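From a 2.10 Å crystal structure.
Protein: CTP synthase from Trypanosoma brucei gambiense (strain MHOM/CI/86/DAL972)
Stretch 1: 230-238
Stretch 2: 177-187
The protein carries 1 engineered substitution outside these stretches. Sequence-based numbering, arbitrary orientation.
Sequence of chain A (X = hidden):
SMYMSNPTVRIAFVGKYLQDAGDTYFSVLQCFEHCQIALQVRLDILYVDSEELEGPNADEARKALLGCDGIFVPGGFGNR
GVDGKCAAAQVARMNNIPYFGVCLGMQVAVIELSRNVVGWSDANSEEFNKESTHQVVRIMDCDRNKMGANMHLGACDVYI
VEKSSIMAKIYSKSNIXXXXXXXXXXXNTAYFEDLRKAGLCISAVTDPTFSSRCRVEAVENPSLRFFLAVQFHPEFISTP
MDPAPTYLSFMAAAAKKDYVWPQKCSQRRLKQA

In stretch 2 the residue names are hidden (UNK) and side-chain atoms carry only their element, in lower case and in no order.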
# COMPACT_ATOMS: atom_id res chain seq x y z
N VAL A 230 0.49 1.61 -2.36
CA VAL A 230 -0.10 2.58 -3.26
C VAL A 230 -1.29 3.28 -2.60
O VAL A 230 -1.95 2.71 -1.75
CB VAL A 230 -0.50 1.92 -4.61
CG1 VAL A 230 0.74 1.45 -5.35
CG2 VAL A 230 -1.47 0.76 -4.41
N GLN A 231 -1.54 4.53 -3.01
CA GLN A 231 -2.67 5.30 -2.49
C GLN A 231 -3.97 4.88 -3.16
O GLN A 231 -4.98 4.68 -2.49
CB GLN A 231 -2.42 6.80 -2.69
CG GLN A 231 -3.49 7.72 -2.11
CD GLN A 231 -3.46 7.80 -0.60
OE1 GLN A 231 -3.76 6.83 0.10
NE2 GLN A 231 -3.12 8.97 -0.07
N PHE A 232 -3.93 4.79 -4.49
CA PHE A 232 -5.06 4.28 -5.28
C PHE A 232 -5.46 2.86 -4.90
O PHE A 232 -4.72 2.15 -4.22
CB PHE A 232 -4.80 4.39 -6.80
CG PHE A 232 -3.56 3.67 -7.29
CD1 PHE A 232 -2.34 4.34 -7.37
CD2 PHE A 232 -3.61 2.35 -7.68
CE1 PHE A 232 -1.20 3.69 -7.82
CE2 PHE A 232 -2.47 1.70 -8.15
CZ PHE A 232 -1.26 2.37 -8.20
N HIS A 233 -6.66 2.47 -5.33
CA HIS A 233 -7.20 1.13 -5.11
C HIS A 233 -7.07 0.36 -6.42
O HIS A 233 -7.92 0.51 -7.32
CB HIS A 233 -8.66 1.18 -4.69
CG HIS A 233 -8.87 1.73 -3.32
ND1 HIS A 233 -9.16 0.94 -2.23
CD2 HIS A 233 -8.84 3.01 -2.87
CE1 HIS A 233 -9.30 1.71 -1.16
NE2 HIS A 233 -9.11 2.96 -1.52
N PRO A 234 -6.00 -0.45 -6.56
CA PRO A 234 -5.83 -1.14 -7.85
C PRO A 234 -6.94 -2.15 -8.17
O PRO A 234 -7.21 -2.40 -9.34
CB PRO A 234 -4.48 -1.84 -7.72
CG PRO A 234 -3.83 -1.28 -6.49
CD PRO A 234 -4.94 -0.80 -5.61
N GLU A 235 -7.56 -2.73 -7.15
CA GLU A 235 -8.70 -3.64 -7.32
C GLU A 235 -9.90 -3.06 -8.08
O GLU A 235 -10.70 -3.83 -8.61
CB GLU A 235 -9.16 -4.25 -5.99
CG GLU A 235 -9.78 -3.28 -4.98
CD GLU A 235 -8.77 -2.54 -4.11
OE1 GLU A 235 -7.55 -2.56 -4.40
OE2 GLU A 235 -9.21 -1.91 -3.12
N PHE A 236 -10.02 -1.73 -8.13
CA PHE A 236 -11.04 -1.08 -8.95
C PHE A 236 -10.83 -1.26 -10.47
O PHE A 236 -11.77 -1.03 -11.22
CB PHE A 236 -11.17 0.42 -8.65
CG PHE A 236 -11.55 0.76 -7.22
CD1 PHE A 236 -12.06 -0.18 -6.33
CD2 PHE A 236 -11.41 2.08 -6.78
CE1 PHE A 236 -12.39 0.17 -5.03
CE2 PHE A 236 -11.75 2.43 -5.48
CZ PHE A 236 -12.24 1.48 -4.60
N ILE A 237 -9.62 -1.60 -10.91
CA ILE A 237 -9.37 -1.95 -12.32
C ILE A 237 -8.64 -3.29 -12.40
O ILE A 237 -7.41 -3.34 -12.32
CB ILE A 237 -8.55 -0.87 -13.08
CG1 ILE A 237 -9.22 0.51 -12.99
CG2 ILE A 237 -8.38 -1.27 -14.55
CD1 ILE A 237 -8.28 1.65 -13.29
N SER A 238 -9.41 -4.37 -12.56
CA SER A 238 -8.85 -5.71 -12.66
C SER A 238 -9.86 -6.67 -13.26
O SER A 238 -11.00 -6.70 -12.83
CB SER A 238 -8.44 -6.21 -11.28
OG SER A 238 -7.63 -7.36 -11.38
N UNK A 177 0.13 6.55 -15.84
CA UNK A 177 -0.94 5.58 -15.82
C UNK A 177 -2.16 6.20 -15.14
O UNK A 177 -2.05 7.26 -14.53
c UNK A 177 -0.21 4.36 -13.68
c UNK A 177 -0.49 4.24 -15.18
c UNK A 177 0.74 3.71 -15.92
N UNK A 178 -3.31 5.57 -15.29
CA UNK A 178 -4.56 6.08 -14.75
C UNK A 178 -5.16 5.01 -13.84
O UNK A 178 -5.49 3.90 -14.29
c UNK A 178 -6.87 6.96 -15.31
c UNK A 178 -4.91 7.56 -16.74
c UNK A 178 -5.54 6.48 -15.87
N UNK A 179 -5.27 5.37 -12.56
CA UNK A 179 -5.89 4.52 -11.54
C UNK A 179 -7.00 5.27 -10.84
O UNK A 179 -7.08 6.50 -10.93
o UNK A 179 -3.37 1.00 -11.88
o UNK A 179 -5.24 1.30 -10.77
c UNK A 179 -3.76 3.19 -11.09
c UNK A 179 -4.85 4.08 -10.52
c UNK A 179 -4.17 1.73 -11.26
N UNK A 180 -7.82 4.53 -10.11
CA UNK A 180 -8.99 5.07 -9.43
C UNK A 180 -8.80 5.12 -7.91
O UNK A 180 -8.10 4.30 -7.34
n UNK A 180 -13.13 5.78 -12.59
c UNK A 180 -11.76 3.45 -11.63
c UNK A 180 -10.21 4.24 -9.80
n UNK A 180 -14.64 5.61 -10.85
c UNK A 180 -10.52 4.26 -11.29
c UNK A 180 -13.56 5.14 -11.50
n UNK A 180 -12.95 4.05 -11.04
N UNK A 181 -9.47 6.09 -7.28
CA UNK A 181 -9.21 6.47 -5.89
C UNK A 181 -10.42 6.43 -4.97
O UNK A 181 -11.57 6.51 -5.40
c UNK A 181 -5.74 8.23 -8.04
n UNK A 181 -5.10 8.07 -6.90
n UNK A 181 -7.05 8.20 -7.80
c UNK A 181 -8.61 7.88 -5.85
c UNK A 181 -6.02 7.89 -5.89
c UNK A 181 -7.25 7.98 -6.45
N UNK A 182 -10.12 6.30 -3.68
CA UNK A 182 -11.07 6.56 -2.60
C UNK A 182 -10.25 6.87 -1.36
O UNK A 182 -9.88 5.97 -0.60
n UNK A 182 -13.57 3.25 -0.93
c UNK A 182 -13.04 5.64 -1.27
n UNK A 182 -13.39 0.96 -1.04
c UNK A 182 -14.12 4.58 -1.26
n UNK A 182 -14.95 2.01 -2.34
c UNK A 182 -12.01 5.39 -2.38
c UNK A 182 -13.99 2.09 -1.43
N UNK A 183 -9.94 8.15 -1.18
CA UNK A 183 -9.14 8.59 -0.03
C UNK A 183 -9.31 10.07 0.24
O UNK A 183 -9.90 10.80 -0.56
c UNK A 183 -7.00 9.16 -1.28
n UNK A 183 -7.07 8.90 -2.64
c UNK A 183 -6.29 10.30 -1.15
n UNK A 183 -5.94 10.71 -2.40
c UNK A 183 -7.65 8.28 -0.27
c UNK A 183 -6.41 9.85 -3.29
N UNK A 184 -8.77 10.49 1.38
CA UNK A 184 -8.81 11.88 1.81
C UNK A 184 -7.47 12.44 2.24
O UNK A 184 -7.19 13.61 1.96
c UNK A 184 -9.81 12.04 2.94
c UNK A 184 -12.14 11.81 3.73
c UNK A 184 -12.79 13.79 5.08
c UNK A 184 -11.21 11.62 2.56
n UNK A 184 -12.49 13.22 3.91
n UNK A 184 -12.74 13.11 6.22
n UNK A 184 -13.14 15.08 5.10
N UNK A 185 -6.65 11.63 2.92
CA UNK A 185 -5.39 12.06 3.48
C UNK A 185 -4.22 11.63 2.60
O UNK A 185 -4.17 10.51 2.10
c UNK A 185 -8.11 12.73 7.79
c UNK A 185 -5.90 12.87 6.88
c UNK A 185 -6.84 13.28 7.82
c UNK A 185 -7.49 11.37 5.91
c UNK A 185 -6.21 11.91 5.91
c UNK A 185 -5.20 11.47 4.89
c UNK A 185 -8.44 11.77 6.84
o UNK A 185 -9.07 13.10 8.71
N UNK A 186 -3.25 12.54 2.46
CA UNK A 186 -2.07 12.32 1.63
C UNK A 186 -0.82 12.34 2.49
O UNK A 186 -0.82 12.85 3.62
o UNK A 186 -2.70 11.64 -1.40
c UNK A 186 -1.96 13.44 0.60
c UNK A 186 -3.21 13.68 -0.25
o UNK A 186 -4.32 12.91 -2.20
c UNK A 186 -3.42 12.67 -1.36
N UNK A 187 0.27 11.82 1.93
CA UNK A 187 1.57 11.91 2.56
C UNK A 187 1.97 13.39 2.69
O UNK A 187 1.79 14.17 1.75
c UNK A 187 4.01 11.22 2.54
c UNK A 187 2.66 11.10 1.82
c UNK A 187 2.25 9.63 1.71
O HOH W 1 -7.70 1.63 -9.70
O HOH W 2 -5.03 -1.71 -11.29
O HOH W 3 -7.29 6.22 -3.20

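Position 177 carries three carbons, one bearing the other two, and lies out of reach of stretch 1; this beta-branched form is valine, V177. Position 178 has the same three-carbon fork, directed away, and only its backbone O meets stretch 1, 3.7 Å from I237 CD1; it is V178.

At 179 three carbons end in a pair of oxygens, a carboxylate on a two-carbon arm, hence glutamate, E179. Its CG sits over the face of the F232 ring, 3.6 Å from the centroid, while OE1 accepts a hydrogen bond from water 1 at 2.7 Å. Position 180 has three carbons, a nitrogen and a carbon with two further nitrogens, the guanidinium of arginine. R180 lays its aliphatic part along stretch 1, with CB 3.9 Å from F236 CD2 and CG 4.0 Å from I237 CD1.

Position 181 shows one carbon and a five-membered ring of three carbons and two nitrogens, which is histidine. The CA-to-CB bond of H181 points away, yet the ring returns so that F232 CB lies over its face, 4.0 Å from the centroid. Position 182 repeats the guanidinium pattern and is R182; F236 CZ lies over one face of that planar group, 3.6 Å from R182 NH2. Position 183, another imidazole on a single carbon, is H183. Q231 CG stands almost exactly on its ring normal, 3.7 Å from the centroid.

Position 184 again ends in a guanidinium but points away without touching stretch 1: R184. At 185 a six-carbon ring bearing one oxygen identifies tyrosine; Y185 contributes its backbone O, which accepts a weak hydrogen bond from Q231 NE2 at 2.9 Å. The carboxylate at 186, again on a two-carbon arm, belongs to E186. Its OE1 accepts a hydrogen bond from Q231 NE2 at 3.0 Å, and its OE2 takes one from H183 NE2 at 2.7 Å, tying the imidazole to the same carboxylate. Position 187, a three-carbon fork without contact, is V187.

The contact is anchored by direct bonds from H233: its N donates to R180 O at 3.1 Å and its ring NE2 to R182 O at 3.2 Å. H233 ND1 donates to E235 OE2 at 3.0 Å, so both ring nitrogens are engaged. Water extends this polar framework: water 1 donates to H233 O at 2.6 Å and accepts from R180 N at 2.9 Å, whereas water 3 joins Q231 O to R182 N, each at 2.9 Å. Around these bonds, aliphatic groups packed on ring faces fill the interface, which buries 725 Å² in all.

Stretch 2 (177-187) VVERHRHRYEV
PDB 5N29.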